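Local coordinates for BluB-like flavoprotein (Clostridium difficile 630, PDB 3EO8) that binds flavin mononucleotide and, as a BluB-like member of the nitroreductase family, probably acts as an oxidoreductase, at residues S13-F17 with F96-A100; V63-Q68 with Y168-I173; V106-V110 with F183-E187. One frame throughout, in Å; residues are numbered along the deposited sequence.

Contact 1: S13-F17 with F96-A100; sequences SVRKF and FYLKA. With FMN (flavin mononucleotide), chain G.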
loop_
_atom_site.group_PDB
_atom_site.type_symbol
_atom_site.label_atom_id
_atom_site.label_comp_id
_atom_site.label_asym_id
_atom_site.label_seq_id
_atom_site.Cartn_x
_atom_site.Cartn_y
_atom_site.Cartn_z
ATOM N N SER A 13 -10.285 -9.150 8.725
ATOM C CA SER A 13 -10.472 -7.930 9.525
ATOM C C SER A 13 -11.178 -8.233 10.838
ATOM O O SER A 13 -12.385 -8.526 10.871
ATOM C CB SER A 13 -11.246 -6.880 8.748
ATOM O OG SER A 13 -10.478 -6.486 7.660
ATOM N N VAL A 14 -10.407 -8.148 11.919
ATOM C CA VAL A 14 -10.857 -8.531 13.246
ATOM C C VAL A 14 -11.457 -7.335 13.957
ATOM O O VAL A 14 -10.764 -6.355 14.225
ATOM C CB VAL A 14 -9.703 -9.110 14.056
ATOM C CG1 VAL A 14 -10.153 -9.432 15.515
ATOM C CG2 VAL A 14 -9.162 -10.344 13.298
ATOM N N ARG A 15 -12.753 -7.429 14.250
ATOM C CA ARG A 15 -13.476 -6.310 14.871
ATOM C C ARG A 15 -14.042 -6.658 16.247
ATOM O O ARG A 15 -14.671 -5.833 16.894
ATOM C CB ARG A 15 -14.564 -5.782 13.927
ATOM C CG ARG A 15 -14.038 -5.406 12.562
ATOM C CD ARG A 15 -15.040 -4.626 11.718
ATOM N NE ARG A 15 -14.457 -4.306 10.410
ATOM C CZ ARG A 15 -14.433 -5.131 9.357
ATOM N NH1 ARG A 15 -14.937 -6.349 9.416
ATOM N NH2 ARG A 15 -13.873 -4.723 8.239
ATOM N N LYS A 16 -13.782 -7.870 16.722
ATOM C CA LYS A 16 -14.171 -8.249 18.056
ATOM C C LYS A 16 -13.005 -9.009 18.642
ATOM O O LYS A 16 -12.375 -9.798 17.936
ATOM C CB LYS A 16 -15.433 -9.121 18.060
ATOM C CG LYS A 16 -16.708 -8.354 17.734
ATOM N N PHE A 17 -12.732 -8.730 19.917
ATOM C CA PHE A 17 -11.522 -9.181 20.614
ATOM C C PHE A 17 -11.802 -9.822 21.959
ATOM O O PHE A 17 -12.723 -9.432 22.675
ATOM C CB PHE A 17 -10.572 -8.003 20.832
ATOM C CG PHE A 17 -10.232 -7.290 19.579
ATOM C CD1 PHE A 17 -11.070 -6.304 19.082
ATOM C CD2 PHE A 17 -9.097 -7.613 18.851
ATOM C CE1 PHE A 17 -10.774 -5.644 17.890
ATOM C CE2 PHE A 17 -8.809 -6.937 17.660
ATOM C CZ PHE A 17 -9.645 -5.961 17.183
ATOM N N PHE A 96 -15.375 0.689 16.689
ATOM C CA PHE A 96 -15.186 -0.655 17.247
ATOM C C PHE A 96 -13.778 -0.905 17.759
ATOM O O PHE A 96 -13.566 -1.836 18.529
ATOM C CB PHE A 96 -15.502 -1.746 16.208
ATOM C CG PHE A 96 -14.450 -1.878 15.180
ATOM C CD1 PHE A 96 -13.339 -2.670 15.416
ATOM C CD2 PHE A 96 -14.510 -1.135 14.020
ATOM C CE1 PHE A 96 -12.334 -2.770 14.509
ATOM C CE2 PHE A 96 -13.502 -1.224 13.091
ATOM C CZ PHE A 96 -12.401 -2.024 13.338
ATOM N N TYR A 97 -12.804 -0.100 17.345
ATOM C CA TYR A 97 -11.426 -0.288 17.816
ATOM C C TYR A 97 -11.312 -0.250 19.339
ATOM O O TYR A 97 -10.369 -0.810 19.902
ATOM C CB TYR A 97 -10.453 0.729 17.195
ATOM C CG TYR A 97 -10.483 2.129 17.797
ATOM C CD1 TYR A 97 -9.820 2.430 18.973
ATOM C CD2 TYR A 97 -11.145 3.145 17.162
ATOM C CE1 TYR A 97 -9.845 3.714 19.532
ATOM C CE2 TYR A 97 -11.182 4.427 17.685
ATOM C CZ TYR A 97 -10.536 4.712 18.876
ATOM O OH TYR A 97 -10.593 5.994 19.428
ATOM N N LEU A 98 -12.259 0.402 20.013
ATOM C CA LEU A 98 -12.216 0.510 21.460
ATOM C C LEU A 98 -12.375 -0.867 22.122
ATOM O O LEU A 98 -12.072 -1.039 23.285
ATOM C CB LEU A 98 -13.322 1.426 21.951
ATOM C CG LEU A 98 -13.099 2.894 21.589
ATOM C CD1 LEU A 98 -14.424 3.643 21.699
ATOM C CD2 LEU A 98 -12.030 3.509 22.504
ATOM N N LYS A 99 -12.852 -1.833 21.342
ATOM C CA LYS A 99 -13.017 -3.212 21.809
ATOM C C LYS A 99 -11.697 -3.950 21.958
ATOM O O LYS A 99 -11.675 -5.029 22.573
ATOM C CB LYS A 99 -13.932 -3.971 20.849
ATOM C CG LYS A 99 -15.339 -3.384 20.745
ATOM C CD LYS A 99 -16.227 -4.153 19.765
ATOM C CE LYS A 99 -17.650 -3.612 19.876
ATOM N NZ LYS A 99 -18.577 -4.070 18.805
ATOM N N ALA A 100 -10.622 -3.405 21.382
ATOM C CA ALA A 100 -9.288 -4.008 21.458
ATOM C C ALA A 100 -8.458 -3.409 22.590
ATOM O O ALA A 100 -8.664 -2.258 22.964
ATOM C CB ALA A 100 -8.566 -3.843 20.135
HETATM N N1 FMN G . -12.235 -2.031 8.014
HETATM C C2 FMN G . -12.988 -1.298 8.899
HETATM O O2 FMN G . -13.862 -1.816 9.608
HETATM N N3 FMN G . -12.768 0.046 9.024
HETATM C C4 FMN G . -11.859 0.716 8.259
HETATM O O4 FMN G . -11.690 1.944 8.434
HETATM C C4A FMN G . -11.091 -0.016 7.361
HETATM N N5 FMN G . -10.132 0.621 6.598
HETATM C C5A FMN G . -9.340 -0.103 5.733
HETATM C C6 FMN G . -8.368 0.568 5.013
HETATM C C7 FMN G . -7.553 -0.141 4.148
HETATM C C7M FMN G . -6.293 0.531 3.712
HETATM C C8 FMN G . -7.702 -1.528 4.033
HETATM C C8M FMN G . -6.594 -2.342 3.426
HETATM C C9 FMN G . -8.675 -2.188 4.768
HETATM C C9A FMN G . -9.500 -1.487 5.632
HETATM N N10 FMN G . -10.511 -2.114 6.361
HETATM C C10 FMN G . -11.264 -1.390 7.263
HETATM C "C1'" FMN G . -10.798 -3.586 6.222
HETATM C "C2'" FMN G . -11.625 -3.922 4.982
HETATM O "O2'" FMN G . -12.986 -3.564 5.184
HETATM C "C3'" FMN G . -11.523 -5.419 4.722
HETATM O "O3'" FMN G . -10.163 -5.738 4.450
HETATM C "C4'" FMN G . -12.417 -5.957 3.609
HETATM O "O4'" FMN G . -13.788 -5.756 3.906
HETATM C "C5'" FMN G . -12.140 -7.456 3.437
HETATM O "O5'" FMN G . -12.479 -8.125 4.638
HETATM P P FMN G . -11.393 -9.126 5.307
HETATM O O1P FMN G . -11.981 -9.728 6.548
HETATM O O2P FMN G . -10.200 -8.244 5.643
HETATM O O3P FMN G . -10.931 -10.200 4.332
HETATM O O HOH W 1 -17.306 -4.990 16.499
#
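Arg15 does two jobs with one side chain: its methylenes lie on the ring of Phe96 while its guanidinium grips the flavin. CG sits over the Phe96 face, 3.9 Å from the ring centroid, a CH-pi contact that suits the long aliphatic part of an arginine. The extended chain from CG carries NE to FMN O2, to which it donates at 2.7 Å; chi4 (83°) then swings the rest of the guanidinium, bringing NH2 to FMN N1 in a nearly straight bond of 3.2 Å, with a weak one to O2. The positive group would probably favour negative charge at N1–C2=O2 when the flavin is reduced. Ser13 takes the other end of the cofactor, its N to O1P and its OG to O2P of the phosphate. Farther along, the methyl of Ala100, small enough to sit centrally over the Phe17 ring, lies 3.6 Å from its centroid. At the outer margin a water links Arg15 O to Lys99 NZ, where an extended lysine can reach solvent. A loop after the first helix, its serine on the phosphate, its arginine on N1 and O2, and Arg11 a further ligand, belongs to the FMN site of the nitroreductase fold.

Contact 2: V63-Q68 with Y168-I173; sequences VITKKQ and YAADEI. With ACT (acetate ion), chain I.
Ile64 and Ile173 mesh at the buried side of this helix-to-helix contact, CG1 of the first lying 3.9 Å from CD1 of the second, while on the other side a lysine and a glutamate meet beside a bound acetate. Branched aliphatic chains suit the inner side because they fill space without polar atoms. CG2 of Val63 lies 4.0 Å from Ile173 CG1, and Val63 CB rests against that of Glu172. The methyl of Ala169 settles against Lys67 CB at 3.8 Å; so small a side chain lets the backbones come close, with the CA atoms of Ile64 and Ala169 only 5.6 Å apart. Tyr168 lies along the flank of helix 54-75, beside Gln68 and crossing Ile64 at about a right angle, its ring edge against Lys67 CG and its OH beside Gln68 CB and Ile64 CG2.

Ala169 is the N-cap residue of helix 170-181, so the start of that helix is packed against the side of helix 54-75, within the alpha/beta fold of the nitroreductase family. Leu132 of the second subunit also packs on Tyr168, which places the contact near the dimer interface.

Toward the more open side, contacts become polar. An acetate, probably from the crystallisation liquor, sits at the helix start, where its O accepts the backbone N of Asp171 at 2.8 Å. Lys67 bends at chi2 (79°), carrying NZ past the Tyr168 carbonyl to a salt bridge with Glu172 OE2, 2.8 Å long and met from above the carboxylate plane. Glu172 is bent in the same way (chi2 78°), and the two chains cross at about a right angle. Lys67 NZ also donates to acetate OXT. Glu172 OE1 comes within 2.6 Å of that same OXT, so one of the two acids is probably protonated.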
loop_
_atom_site.group_PDB
_atom_site.type_symbol
_atom_site.label_atom_id
_atom_site.label_comp_id
_atom_site.label_asym_id
_atom_site.label_seq_id
_atom_site.Cartn_x
_atom_site.Cartn_y
_atom_site.Cartn_z
ATOM N N VAL A 63 -12.872 12.772 19.468
ATOM C CA VAL A 63 -12.630 13.751 18.383
ATOM C C VAL A 63 -13.123 13.215 17.033
ATOM O O VAL A 63 -13.555 13.988 16.165
ATOM C CB VAL A 63 -11.138 14.254 18.245
ATOM C CG1 VAL A 63 -10.690 15.007 19.500
ATOM C CG2 VAL A 63 -10.194 13.132 17.829
ATOM N N ILE A 64 -13.099 11.892 16.872
ATOM C CA ILE A 64 -13.675 11.270 15.681
ATOM C C ILE A 64 -15.192 11.531 15.665
ATOM O O ILE A 64 -15.771 12.046 14.671
ATOM C CB ILE A 64 -13.377 9.770 15.627
ATOM C CG1 ILE A 64 -11.871 9.526 15.417
ATOM C CG2 ILE A 64 -14.235 9.092 14.494
ATOM C CD1 ILE A 64 -11.383 8.020 15.663
ATOM N N THR A 65 -15.823 11.265 16.790
ATOM C CA THR A 65 -17.269 11.538 16.948
ATOM C C THR A 65 -17.637 13.006 16.707
ATOM O O THR A 65 -18.597 13.326 15.965
ATOM C CB THR A 65 -17.725 11.076 18.334
ATOM O OG1 THR A 65 -17.548 9.660 18.423
ATOM C CG2 THR A 65 -19.200 11.459 18.569
ATOM N N LYS A 66 -16.857 13.917 17.277
ATOM C CA LYS A 66 -17.154 15.324 17.162
ATOM C C LYS A 66 -17.065 15.768 15.711
ATOM O O LYS A 66 -17.909 16.513 15.216
ATOM C CB LYS A 66 -16.186 16.117 18.032
ATOM C CG LYS A 66 -16.453 17.591 18.086
ATOM C CD LYS A 66 -15.466 18.274 18.977
ATOM C CE LYS A 66 -15.736 19.771 19.055
ATOM N NZ LYS A 66 -14.931 20.335 20.170
ATOM N N LYS A 67 -16.027 15.332 15.023
ATOM C CA LYS A 67 -15.864 15.655 13.601
ATOM C C LYS A 67 -16.991 15.016 12.791
ATOM O O LYS A 67 -17.553 15.639 11.923
ATOM C CB LYS A 67 -14.503 15.169 13.089
ATOM C CG LYS A 67 -14.064 15.809 11.770
ATOM C CD LYS A 67 -13.496 17.210 11.970
ATOM C CE LYS A 67 -13.056 17.784 10.626
ATOM N NZ LYS A 67 -12.226 19.035 10.750
ATOM N N GLN A 68 -17.280 13.746 13.081
ATOM C CA GLN A 68 -18.446 13.056 12.476
ATOM C C GLN A 68 -19.736 13.845 12.628
ATOM O O GLN A 68 -20.507 13.964 11.686
ATOM C CB GLN A 68 -18.668 11.684 13.113
ATOM C CG GLN A 68 -19.839 10.918 12.536
ATOM C CD GLN A 68 -20.363 9.900 13.526
ATOM O OE1 GLN A 68 -20.178 10.058 14.739
ATOM N NE2 GLN A 68 -21.050 8.878 13.022
ATOM N N TYR A 168 -11.020 11.537 7.971
ATOM C CA TYR A 168 -11.653 12.864 7.917
ATOM C C TYR A 168 -11.379 13.650 9.229
ATOM O O TYR A 168 -11.542 14.879 9.251
ATOM C CB TYR A 168 -13.173 12.830 7.603
ATOM C CG TYR A 168 -14.000 11.977 8.535
ATOM C CD1 TYR A 168 -14.301 12.399 9.824
ATOM C CD2 TYR A 168 -14.461 10.726 8.139
ATOM C CE1 TYR A 168 -15.023 11.612 10.684
ATOM C CE2 TYR A 168 -15.205 9.947 8.987
ATOM C CZ TYR A 168 -15.466 10.373 10.269
ATOM O OH TYR A 168 -16.203 9.580 11.131
ATOM N N ALA A 169 -10.959 12.946 10.281
ATOM C CA ALA A 169 -10.585 13.557 11.567
ATOM C C ALA A 169 -9.095 13.387 11.926
ATOM O O ALA A 169 -8.707 13.551 13.078
ATOM C CB ALA A 169 -11.427 12.965 12.692
ATOM N N ALA A 170 -8.272 13.089 10.945
ATOM C CA ALA A 170 -6.847 12.831 11.182
ATOM C C ALA A 170 -6.148 13.987 11.894
ATOM O O ALA A 170 -5.365 13.759 12.836
ATOM C CB ALA A 170 -6.140 12.484 9.868
ATOM N N ASP A 171 -6.401 15.213 11.449
ATOM C CA ASP A 171 -5.760 16.350 12.073
ATOM C C ASP A 171 -6.093 16.447 13.551
ATOM O O ASP A 171 -5.247 16.787 14.388
ATOM C CB ASP A 171 -6.198 17.654 11.427
ATOM C CG ASP A 171 -5.734 17.816 9.987
ATOM O OD1 ASP A 171 -5.111 16.896 9.413
ATOM O OD2 ASP A 171 -6.007 18.910 9.408
ATOM N N GLU A 172 -7.347 16.165 13.886
ATOM C CA GLU A 172 -7.832 16.275 15.249
ATOM C C GLU A 172 -7.286 15.170 16.128
ATOM O O GLU A 172 -7.013 15.400 17.293
ATOM C CB GLU A 172 -9.351 16.231 15.279
ATOM C CG GLU A 172 -9.975 17.515 14.710
ATOM C CD GLU A 172 -9.997 17.619 13.213
ATOM O OE1 GLU A 172 -9.710 16.643 12.500
ATOM O OE2 GLU A 172 -10.322 18.729 12.714
ATOM N N ILE A 173 -7.148 13.980 15.566
ATOM C CA ILE A 173 -6.516 12.834 16.247
ATOM C C ILE A 173 -5.053 13.144 16.586
ATOM O O ILE A 173 -4.586 12.871 17.700
ATOM C CB ILE A 173 -6.585 11.546 15.377
ATOM C CG1 ILE A 173 -8.056 11.061 15.178
ATOM C CG2 ILE A 173 -5.769 10.404 16.027
ATOM C CD1 ILE A 173 -8.170 9.868 14.219
HETATM C C ACT I . -8.848 16.953 9.046
HETATM O O ACT I . -8.115 15.988 9.326
HETATM O OXT ACT I . -9.560 17.395 9.986
HETATM C CH3 ACT I . -8.887 17.548 7.658
#

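Contact 3: V106-V110 with F183-E187; sequences VFTKV and FEKGE
Phe183 turns the edge of its ring to the face of Phe107, an edge-to-face pair with centroids 5.2 Å apart and planes at 50°. CE2 of Phe183 does the touching, above the centre of the Phe107 ring and 4.0 Å from its CZ. The two side chains slide past each other in opposite directions: Phe183 holds CG opposite its backbone N (chi1 179°), which extends its ring over that of Phe107, whose own CG lies opposite the carbonyl carbon (chi1 -81°). Phe107 is buried and Phe183 lies further out; Leu177 of helix 170-181 touches both of these apolar rings, and Thr216 of the second subunit packs on Phe183.

CB of Lys185 meets Phe107 CE2 obliquely, at 3.8 Å. Its extended chain then leads away to a salt bridge with Glu174, so the methylene end meets the ring and the ammonium group finds a carboxylate.

Nearer the surface, first torsions of 65° and 74° and extended chains lay Lys109 CD obliquely across Glu187 CD, 3.8 Å away, so the lysine's aliphatic part makes the contact. Lys109 NZ stays 4.1 Å from Glu187 OE2, too far for a salt bridge, although the opposite charges should still attract. A water takes the N-H of Val110 and donates to Glu187 O, joining the backbones indirectly. Such side-chain packing lays the helix-to-strand connection before 189-197 against strand 102-108 and the residues that follow it, in the antiparallel sheet of this nitroreductase fold.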
loop_
_atom_site.group_PDB
_atom_site.type_symbol
_atom_site.label_atom_id
_atom_site.label_comp_id
_atom_site.label_asym_id
_atom_site.label_seq_id
_atom_site.Cartn_x
_atom_site.Cartn_y
_atom_site.Cartn_z
ATOM N N VAL A 106 -0.571 4.551 12.800
ATOM C CA VAL A 106 0.490 4.406 11.835
ATOM C C VAL A 106 0.629 5.730 11.126
ATOM O O VAL A 106 -0.244 6.125 10.321
ATOM C CB VAL A 106 0.236 3.281 10.831
ATOM C CG1 VAL A 106 1.496 3.043 10.103
ATOM C CG2 VAL A 106 -0.185 1.976 11.571
ATOM N N PHE A 107 1.713 6.429 11.464
ATOM C CA PHE A 107 2.056 7.701 10.826
ATOM C C PHE A 107 2.876 7.434 9.572
ATOM O O PHE A 107 3.552 6.424 9.459
ATOM C CB PHE A 107 2.847 8.617 11.771
ATOM C CG PHE A 107 1.981 9.368 12.746
ATOM C CD1 PHE A 107 1.402 8.719 13.829
ATOM C CD2 PHE A 107 1.715 10.712 12.563
ATOM C CE1 PHE A 107 0.600 9.415 14.738
ATOM C CE2 PHE A 107 0.898 11.410 13.431
ATOM C CZ PHE A 107 0.336 10.769 14.536
ATOM N N THR A 108 2.808 8.360 8.631
ATOM C CA THR A 108 3.481 8.213 7.356
ATOM C C THR A 108 3.838 9.631 6.869
ATOM O O THR A 108 3.536 10.619 7.534
ATOM C CB THR A 108 2.596 7.431 6.348
ATOM O OG1 THR A 108 3.355 7.105 5.175
ATOM C CG2 THR A 108 1.327 8.234 5.961
ATOM N N LYS A 109 4.557 9.716 5.770
ATOM C CA LYS A 109 4.899 10.965 5.150
ATOM C C LYS A 109 4.870 10.836 3.621
ATOM O O LYS A 109 4.911 9.719 3.069
ATOM C CB LYS A 109 6.260 11.451 5.643
ATOM C CG LYS A 109 7.453 10.578 5.252
ATOM C CD LYS A 109 8.789 11.226 5.615
ATOM C CE LYS A 109 9.921 10.200 5.404
ATOM N NZ LYS A 109 11.305 10.763 5.359
ATOM N N VAL A 110 4.771 11.974 2.938
ATOM C CA VAL A 110 4.661 11.969 1.486
ATOM C C VAL A 110 5.955 11.477 0.858
ATOM O O VAL A 110 7.041 11.793 1.336
ATOM C CB VAL A 110 4.313 13.383 0.924
ATOM C CG1 VAL A 110 4.443 13.398 -0.593
ATOM C CG2 VAL A 110 2.932 13.796 1.336
ATOM N N PHE A 183 4.134 13.532 21.856
ATOM C CA PHE A 183 4.626 12.990 20.599
ATOM C C PHE A 183 4.739 14.094 19.569
ATOM O O PHE A 183 3.782 14.828 19.388
ATOM C CB PHE A 183 3.669 11.903 20.084
ATOM C CG PHE A 183 4.077 11.305 18.775
ATOM C CD1 PHE A 183 5.103 10.382 18.714
ATOM C CD2 PHE A 183 3.470 11.694 17.597
ATOM C CE1 PHE A 183 5.488 9.835 17.512
ATOM C CE2 PHE A 183 3.869 11.136 16.393
ATOM C CZ PHE A 183 4.862 10.214 16.359
ATOM N N GLU A 184 5.894 14.186 18.905
ATOM C CA GLU A 184 6.144 15.197 17.872
ATOM C C GLU A 184 6.128 14.543 16.490
ATOM O O GLU A 184 7.072 13.824 16.139
ATOM C CB GLU A 184 7.497 15.887 18.098
ATOM N N LYS A 185 5.068 14.767 15.716
ATOM C CA LYS A 185 4.904 14.081 14.423
ATOM C C LYS A 185 5.855 14.600 13.345
ATOM O O LYS A 185 6.081 13.920 12.346
ATOM C CB LYS A 185 3.475 14.194 13.937
ATOM C CG LYS A 185 3.027 15.609 13.548
ATOM C CD LYS A 185 1.496 15.728 13.460
ATOM C CE LYS A 185 1.077 17.172 13.217
ATOM N NZ LYS A 185 -0.386 17.397 13.473
ATOM N N GLY A 186 6.389 15.811 13.535
ATOM C CA GLY A 186 7.194 16.456 12.513
ATOM C C GLY A 186 6.454 16.539 11.190
ATOM O O GLY A 186 5.366 17.092 11.140
ATOM N N GLU A 187 7.053 15.986 10.130
ATOM C CA GLU A 187 6.485 16.056 8.779
ATOM C C GLU A 187 5.473 14.927 8.509
ATOM O O GLU A 187 4.872 14.862 7.423
ATOM C CB GLU A 187 7.617 16.027 7.726
ATOM C CG GLU A 187 8.270 14.651 7.551
ATOM C CD GLU A 187 9.678 14.678 6.916
ATOM O OE1 GLU A 187 9.802 15.180 5.761
ATOM O OE2 GLU A 187 10.642 14.148 7.540
HETATM O O HOH W 2 4.980 14.531 4.663
#

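In the fold
From the N terminus, the loop after helix 4-10 supplies the first half of contact 1, which closes at 96-100 just before strand 102-108. Contact 2 opens inside that span, on helix 54-75, and closes only at the start of helix 170-181, so contacts 1 and 2 cross; they also touch, through Tyr97 and Ile64. Contact 3 begins on strand 102-108, after contact 1 has closed, and ends in the loop before strand 189-197, crossing contact 2 in turn. Contacts 1 and 3, in series, lie on opposite sides of the chain's centre, about 24 Å apart between centres. The FMN loop is thus tied to the turn before strand 102-108, helix 54-75 to helix 170-181, and strand 102-108 to the loop before 189-197.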